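Local coordinates for protein peptidyl-tRNA hydrolase (Sulfolobus solfataricus, PDB 1XTY) that hydrolyses N-acyl-aminoacyl-tRNAs into free tRNA and an N-acyl amino acid, and may recycle peptidyl-tRNAs that drop off the ribosome, at residues A[32-37]-A[102-107]; A[75-80]-A[111-116]. One frame throughout, in Å; residues are numbered along the deposited sequence.

Contact 1: residues A[32-37]-A[102-107]; sequences VSIINS and IGPAPE
Ile34, near the C-terminal end of helix 16-35, touches the backbone of Gly103 and the ring of Pro104 with a single methyl. Start at CB, which points toward segment 102-107 but is still 6.0 Å from Pro104 CD. CG2 stands anti to the backbone N and makes no close approach to segment 102-107. CG1 takes the place beside that N (chi1 -68°), and the extended second torsion (chi2 170°) carries the chain straight on. At the tip, CD1 meets Pro104 CD at 3.7 Å, the two groups reaching toward each other tip to tip, and lies 3.8 Å from Gly103 O. Both are plain van der Waals contacts, and all three residues are buried.

The receiving surface is shaped by the cis peptide between Gly103 and Pro104, where strand 97-106 turns a corner; at the backbone angles of Gly103 (phi 100°) a CB would be jammed against the carbonyl O of Ile102, so the corner suits a residue without one. Behind the isoleucine the helix ends in a turn, with Ile34 O gripped twice by one residue: Ser37 OG donates to it at 2.7 Å and Ser37 N at 3.0 Å. Leu46 and Trp49 of helix 40-51 pack on Ile34 and Pro104 respectively, while Val32 and Ile35 meet Val31 and Ile35 of the second subunit. What results is a helix-on-sheet contact in the mixed α/β fold of the PTH2 family, made where the strand bends at a cis-proline.

Contact 2: residues A[75-80]-A[111-116]; sequences ETMNLP and DSITGD
Leu79 and Met77 both reach toward Ile113, bringing the Schellman motif that ends helix 64-76 against the last turn of helix 107-114. The clearest contact is methyl to methyl: Leu79 CD1 and Ile113 CD1 approach tip to tip at 3.6 Å. Met77 comes to the same isoleucine as a chain bent at its last torsion (chi3 -78°), which turns CE toward the Ile113 side chain. CE is modelled too near for its exact spacing there to be trusted. Met77 SD lies 3.9 Å from Ser112 OG, at the more exposed side of the contact.

What positions these groups is the way the first helix stops. Asn78 is the C-prime residue, with phi at 54°. Its N bonds to Glu75 O at 3.0 Å, while Leu79 N reaches back to Ala74 O, so the chain folds over the helix end and both Met77 and Leu79 face the neighbouring helix. Trp42 NE1 bonds to Asn78 O, and Trp45 packs on Leu79, so helix 40-51 backs the turn. Ile113 also lies on Ala74 and on the side chains of Arg70 and Lys73, all of helix 64-76. On the other partner, Ser112 OG bonds to Leu109 O one turn earlier, and past the isoleucine Gly115 N donates to Asp111 O at 2.9 Å.

From the N terminus the chain reaches 32-37 at the end of helix 16-35, then 75-80 after helix 64-76, then 102-107 on strand 97-106, and, three residues on, 111-116 on helix 107-114. Contact 1 closes a loop of 64 residues and contact 2 one of 30; because their segments alternate, the loops cross rather than nest. The crossing is tied directly: Gly103 N lies 2.9 Å from Pro80 O, a probable hydrogen bond from strand 97-106 to the residue just before strand 81-85, and Ile102 CD1 packs on Ile113 CG2 at 4.0 Å. Contact 1 ties helix 16-35 to the sheet, contact 2 ties the end of helix 64-76 to helix 107-114, with their centres about 12 Å apart.

Contact 1: residues A[32-37]-A[102-107]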
ATOM      1  N   VAL A  32       7.931  -7.239  -0.248  1.00 12.61           N
ATOM      2  CA  VAL A  32       8.107  -8.650  -0.568  1.00 13.47           C
ATOM      3  C   VAL A  32       9.429  -8.920  -1.299  1.00 14.38           C
ATOM      4  O   VAL A  32      10.091  -9.933  -1.047  1.00 16.86           O
ATOM      5  CB  VAL A  32       6.916  -9.179  -1.402  1.00 13.20           C
ATOM      6  CG1 VAL A  32       7.184 -10.609  -1.867  1.00 13.77           C
ATOM      7  CG2 VAL A  32       5.649  -9.140  -0.548  1.00 12.80           C
ATOM      8  N   SER A  33       9.829  -8.012  -2.185  1.00 14.70           N
ATOM      9  CA  SER A  33      11.081  -8.191  -2.922  1.00 16.32           C
ATOM     10  C   SER A  33      12.284  -8.140  -1.969  1.00 16.49           C
ATOM     11  O   SER A  33      13.280  -8.838  -2.167  1.00 17.16           O
ATOM     12  CB  SER A  33      11.232  -7.113  -3.999  1.00 16.65           C
ATOM     13  OG  SER A  33      11.473  -5.842  -3.421  1.00 21.45           O
ATOM     14  N   ILE A  34      12.182  -7.311  -0.935  1.00 14.98           N
ATOM     15  CA  ILE A  34      13.257  -7.180   0.044  1.00 14.63           C
ATOM     16  C   ILE A  34      13.336  -8.426   0.924  1.00 15.03           C
ATOM     17  O   ILE A  34      14.418  -8.967   1.164  1.00 15.47           O
ATOM     18  CB  ILE A  34      13.036  -5.934   0.921  1.00 14.53           C
ATOM     19  CG1 ILE A  34      13.205  -4.676   0.064  1.00 14.73           C
ATOM     20  CG2 ILE A  34      13.990  -5.940   2.113  1.00 15.20           C
ATOM     21  CD1 ILE A  34      12.786  -3.400   0.762  1.00 16.26           C
ATOM     22  N   ILE A  35      12.185  -8.881   1.402  1.00 13.64           N
ATOM     23  CA  ILE A  35      12.125 -10.066   2.245  1.00 15.44           C
ATOM     24  C   ILE A  35      12.653 -11.296   1.506  1.00 17.52           C
ATOM     25  O   ILE A  35      13.322 -12.147   2.100  1.00 19.32           O
ATOM     26  CB  ILE A  35      10.676 -10.329   2.714  1.00 14.14           C
ATOM     27  CG1 ILE A  35      10.247  -9.227   3.684  1.00 12.43           C
ATOM     28  CG2 ILE A  35      10.570 -11.696   3.384  1.00 15.00           C
ATOM     29  CD1 ILE A  35       8.777  -9.279   4.064  1.00 13.08           C
ATOM     30  N   ASN A  36      12.355 -11.382   0.215  1.00 18.58           N
ATOM     31  CA  ASN A  36      12.799 -12.505  -0.605  1.00 20.98           C
ATOM     32  C   ASN A  36      14.234 -12.355  -1.110  1.00 21.15           C
ATOM     33  O   ASN A  36      14.761 -13.258  -1.758  1.00 22.69           O
ATOM     34  CB  ASN A  36      11.870 -12.695  -1.806  1.00 21.99           C
ATOM     35  CG  ASN A  36      10.501 -13.216  -1.411  1.00 22.85           C
ATOM     36  OD1 ASN A  36      10.333 -13.799  -0.341  1.00 25.20           O
ATOM     37  ND2 ASN A  36       9.520 -13.022  -2.283  1.00 24.45           N
ATOM     38  N   SER A  37      14.862 -11.221  -0.824  1.00 20.32           N
ATOM     39  CA  SER A  37      16.237 -11.000  -1.267  1.00 21.20           C
ATOM     40  C   SER A  37      17.225 -11.539  -0.238  1.00 22.30           C
ATOM     41  O   SER A  37      16.836 -12.081   0.797  1.00 21.59           O
ATOM     42  CB  SER A  37      16.510  -9.509  -1.451  1.00 19.77           C
ATOM     43  OG  SER A  37      16.710  -8.880  -0.193  1.00 17.68           O
ATOM     44  N   ILE A 102      10.303   3.416  -4.103  1.00 11.31           N
ATOM     45  CA  ILE A 102      11.730   3.402  -3.787  1.00 12.15           C
ATOM     46  C   ILE A 102      11.931   3.230  -2.282  1.00 10.84           C
ATOM     47  O   ILE A 102      11.285   3.907  -1.481  1.00 12.81           O
ATOM     48  CB  ILE A 102      12.427   4.719  -4.221  1.00 14.93           C
ATOM     49  CG1 ILE A 102      12.264   4.933  -5.727  1.00 16.37           C
ATOM     50  CG2 ILE A 102      13.898   4.667  -3.864  1.00 15.75           C
ATOM     51  CD1 ILE A 102      12.786   6.286  -6.214  1.00 17.66           C
ATOM     52  N   GLY A 103      12.821   2.321  -1.901  1.00 11.57           N
ATOM     53  CA  GLY A 103      13.084   2.105  -0.491  1.00 12.86           C
ATOM     54  C   GLY A 103      12.368   0.902   0.097  1.00 14.32           C
ATOM     55  O   GLY A 103      11.955   0.002  -0.637  1.00 11.98           O
ATOM     56  N   PRO A 104      12.188   0.866   1.429  1.00 14.59           N
ATOM     57  CA  PRO A 104      12.632   1.915   2.353  1.00 14.82           C
ATOM     58  C   PRO A 104      14.151   2.064   2.450  1.00 15.09           C
ATOM     59  O   PRO A 104      14.900   1.110   2.241  1.00 13.96           O
ATOM     60  CB  PRO A 104      11.997   1.500   3.680  1.00 16.57           C
ATOM     61  CG  PRO A 104      11.949   0.016   3.580  1.00 16.52           C
ATOM     62  CD  PRO A 104      11.516  -0.227   2.155  1.00 14.77           C
ATOM     63  N   ALA A 105      14.592   3.277   2.762  1.00 14.34           N
ATOM     64  CA  ALA A 105      16.016   3.567   2.893  1.00 13.82           C
ATOM     65  C   ALA A 105      16.186   4.934   3.560  1.00 13.46           C
ATOM     66  O   ALA A 105      15.223   5.684   3.693  1.00 13.77           O
ATOM     67  CB  ALA A 105      16.672   3.571   1.518  1.00 14.96           C
ATOM     68  N   PRO A 106      17.414   5.271   3.996  1.00 15.42           N
ATOM     69  CA  PRO A 106      17.664   6.569   4.641  1.00 15.14           C
ATOM     70  C   PRO A 106      17.034   7.684   3.811  1.00 14.15           C
ATOM     71  O   PRO A 106      17.278   7.784   2.611  1.00 14.75           O
ATOM     72  CB  PRO A 106      19.186   6.648   4.661  1.00 16.10           C
ATOM     73  CG  PRO A 106      19.572   5.223   4.888  1.00 15.77           C
ATOM     74  CD  PRO A 106      18.650   4.469   3.937  1.00 14.97           C
ATOM     75  N   GLU A 107      16.229   8.531   4.443  1.00 14.30           N
ATOM     76  CA  GLU A 107      15.549   9.582   3.697  1.00 16.15           C
ATOM     77  C   GLU A 107      16.457  10.539   2.932  1.00 15.95           C
ATOM     78  O   GLU A 107      16.076  11.034   1.873  1.00 14.96           O
ATOM     79  CB  GLU A 107      14.612  10.372   4.612  1.00 19.14           C
ATOM     80  CG  GLU A 107      15.281  11.136   5.718  1.00 24.37           C
ATOM     81  CD  GLU A 107      14.262  11.825   6.601  1.00 28.47           C
ATOM     82  OE1 GLU A 107      13.439  12.597   6.060  1.00 29.27           O
ATOM     83  OE2 GLU A 107      14.279  11.593   7.827  1.00 29.93           O
TER

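Contact 2: residues A[75-80]-A[111-116]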
ATOM      1  N   GLU A  75      18.407   2.401  -9.090  1.00 18.82           N
ATOM      2  CA  GLU A  75      19.117   1.194  -9.493  1.00 20.63           C
ATOM      3  C   GLU A  75      20.637   1.333  -9.388  1.00 21.99           C
ATOM      4  O   GLU A  75      21.319   0.455  -8.853  1.00 20.52           O
ATOM      5  CB  GLU A  75      18.707   0.838 -10.929  1.00 24.79           C
ATOM      6  CG  GLU A  75      19.521  -0.254 -11.586  1.00 28.94           C
ATOM      7  CD  GLU A  75      20.746   0.274 -12.303  1.00 29.39           C
ATOM      8  OE1 GLU A  75      20.593   1.140 -13.195  1.00 31.22           O
ATOM      9  OE2 GLU A  75      21.862  -0.183 -11.983  1.00 30.80           O
ATOM     10  N   THR A  76      21.159   2.442  -9.898  1.00 21.44           N
ATOM     11  CA  THR A  76      22.592   2.696  -9.869  1.00 23.90           C
ATOM     12  C   THR A  76      23.103   2.753  -8.434  1.00 24.75           C
ATOM     13  O   THR A  76      24.217   2.326  -8.148  1.00 25.23           O
ATOM     14  CB  THR A  76      22.929   4.029 -10.575  1.00 24.37           C
ATOM     15  OG1 THR A  76      22.522   3.959 -11.950  1.00 28.07           O
ATOM     16  CG2 THR A  76      24.424   4.304 -10.505  1.00 26.51           C
ATOM     17  N   MET A  77      22.276   3.277  -7.536  1.00 24.41           N
ATOM     18  CA  MET A  77      22.651   3.397  -6.132  1.00 25.82           C
ATOM     19  C   MET A  77      22.284   2.170  -5.312  1.00 25.06           C
ATOM     20  O   MET A  77      22.365   2.180  -4.081  1.00 24.94           O
ATOM     21  CB  MET A  77      22.013   4.646  -5.536  1.00 27.12           C
ATOM     22  CG  MET A  77      22.421   5.899  -6.276  1.00 32.18           C
ATOM     23  SD  MET A  77      21.946   7.393  -5.431  1.00 38.31           S
ATOM     24  CE  MET A  77      20.276   7.445  -5.823  1.00 36.21           C
ATOM     25  N   ASN A  78      21.884   1.111  -6.007  1.00 23.13           N
ATOM     26  CA  ASN A  78      21.526  -0.148  -5.374  1.00 22.95           C
ATOM     27  C   ASN A  78      20.474  -0.041  -4.277  1.00 21.15           C
ATOM     28  O   ASN A  78      20.632  -0.608  -3.199  1.00 22.12           O
ATOM     29  CB  ASN A  78      22.787  -0.821  -4.827  1.00 26.18           C
ATOM     30  CG  ASN A  78      23.788  -1.153  -5.922  1.00 29.82           C
ATOM     31  OD1 ASN A  78      23.487  -1.912  -6.847  1.00 30.92           O
ATOM     32  ND2 ASN A  78      24.984  -0.583  -5.825  1.00 31.68           N
ATOM     33  N   LEU A  79      19.404   0.690  -4.563  1.00 20.57           N
ATOM     34  CA  LEU A  79      18.298   0.848  -3.625  1.00 19.39           C
ATOM     35  C   LEU A  79      17.140   0.006  -4.148  1.00 19.38           C
ATOM     36  O   LEU A  79      17.045  -0.247  -5.352  1.00 18.46           O
ATOM     37  CB  LEU A  79      17.846   2.309  -3.552  1.00 19.73           C
ATOM     38  CG  LEU A  79      18.841   3.363  -3.055  1.00 23.26           C
ATOM     39  CD1 LEU A  79      18.149   4.722  -3.009  1.00 23.23           C
ATOM     40  CD2 LEU A  79      19.350   2.983  -1.674  1.00 21.86           C
ATOM     41  N   PRO A  80      16.249  -0.446  -3.252  1.00 17.55           N
ATOM     42  CA  PRO A  80      15.108  -1.255  -3.689  1.00 15.42           C
ATOM     43  C   PRO A  80      14.154  -0.361  -4.469  1.00 14.15           C
ATOM     44  O   PRO A  80      13.937   0.792  -4.089  1.00 13.37           O
ATOM     45  CB  PRO A  80      14.469  -1.714  -2.371  1.00 16.57           C
ATOM     46  CG  PRO A  80      15.536  -1.501  -1.331  1.00 17.44           C
ATOM     47  CD  PRO A  80      16.238  -0.261  -1.792  1.00 17.74           C
ATOM     48  N   ASP A 111      16.327  11.121  -0.818  1.00 30.99           N
ATOM     49  CA  ASP A 111      16.160  12.499  -1.272  1.00 33.43           C
ATOM     50  C   ASP A 111      17.120  12.844  -2.400  1.00 33.64           C
ATOM     51  O   ASP A 111      16.851  13.743  -3.191  1.00 32.89           O
ATOM     52  CB  ASP A 111      16.363  13.494  -0.122  1.00 35.96           C
ATOM     53  CG  ASP A 111      15.164  13.577   0.799  1.00 38.19           C
ATOM     54  OD1 ASP A 111      14.024  13.586   0.293  1.00 40.40           O
ATOM     55  OD2 ASP A 111      15.363  13.651   2.031  1.00 40.59           O
ATOM     56  N   SER A 112      18.246  12.140  -2.473  1.00 35.14           N
ATOM     57  CA  SER A 112      19.206  12.402  -3.535  1.00 36.98           C
ATOM     58  C   SER A 112      18.603  11.921  -4.855  1.00 38.94           C
ATOM     59  O   SER A 112      19.265  11.933  -5.896  1.00 38.64           O
ATOM     60  CB  SER A 112      20.536  11.686  -3.262  1.00 37.27           C
ATOM     61  OG  SER A 112      20.402  10.277  -3.322  1.00 38.51           O
ATOM     62  N   ILE A 113      17.335  11.509  -4.792  1.00 40.06           N
ATOM     63  CA  ILE A 113      16.595  11.020  -5.956  1.00 41.12           C
ATOM     64  C   ILE A 113      15.269  11.746  -6.159  1.00 41.56           C
ATOM     65  O   ILE A 113      14.931  12.133  -7.275  1.00 42.53           O
ATOM     66  CB  ILE A 113      16.229   9.527  -5.827  1.00 41.18           C
ATOM     67  CG1 ILE A 113      17.473   8.687  -5.570  1.00 40.99           C
ATOM     68  CG2 ILE A 113      15.526   9.061  -7.096  1.00 40.56           C
ATOM     69  CD1 ILE A 113      17.169   7.212  -5.384  1.00 42.01           C
ATOM     70  N   THR A 114      14.515  11.918  -5.077  1.00 43.19           N
ATOM     71  CA  THR A 114      13.201  12.551  -5.156  1.00 43.97           C
ATOM     72  C   THR A 114      13.005  13.798  -4.295  1.00 44.92           C
ATOM     73  O   THR A 114      11.872  14.201  -4.039  1.00 44.67           O
ATOM     74  CB  THR A 114      12.101  11.547  -4.768  1.00 45.44           C
ATOM     75  OG1 THR A 114      12.245  11.196  -3.384  1.00 45.11           O
ATOM     76  CG2 THR A 114      12.206  10.283  -5.617  1.00 45.10           C
ATOM     77  N   GLY A 115      14.095  14.414  -3.855  1.00 46.10           N
ATOM     78  CA  GLY A 115      13.973  15.596  -3.020  1.00 47.54           C
ATOM     79  C   GLY A 115      13.390  16.830  -3.694  1.00 48.39           C
ATOM     80  O   GLY A 115      13.105  17.823  -3.025  1.00 49.03           O
ATOM     81  N   ASP A 116      13.191  16.768  -5.008  1.00 48.74           N
ATOM     82  CA  ASP A 116      12.668  17.908  -5.763  1.00 49.22           C
ATOM     83  C   ASP A 116      11.232  17.740  -6.248  1.00 47.88           C
ATOM     84  O   ASP A 116      10.761  18.524  -7.073  1.00 48.60           O
ATOM     85  CB  ASP A 116      13.567  18.166  -6.977  1.00 51.46           C
ATOM     86  CG  ASP A 116      13.630  16.971  -7.923  1.00 53.93           C
ATOM     87  OD1 ASP A 116      13.825  15.839  -7.433  1.00 55.05           O
ATOM     88  OD2 ASP A 116      13.485  17.158  -9.155  1.00 54.07           O
TER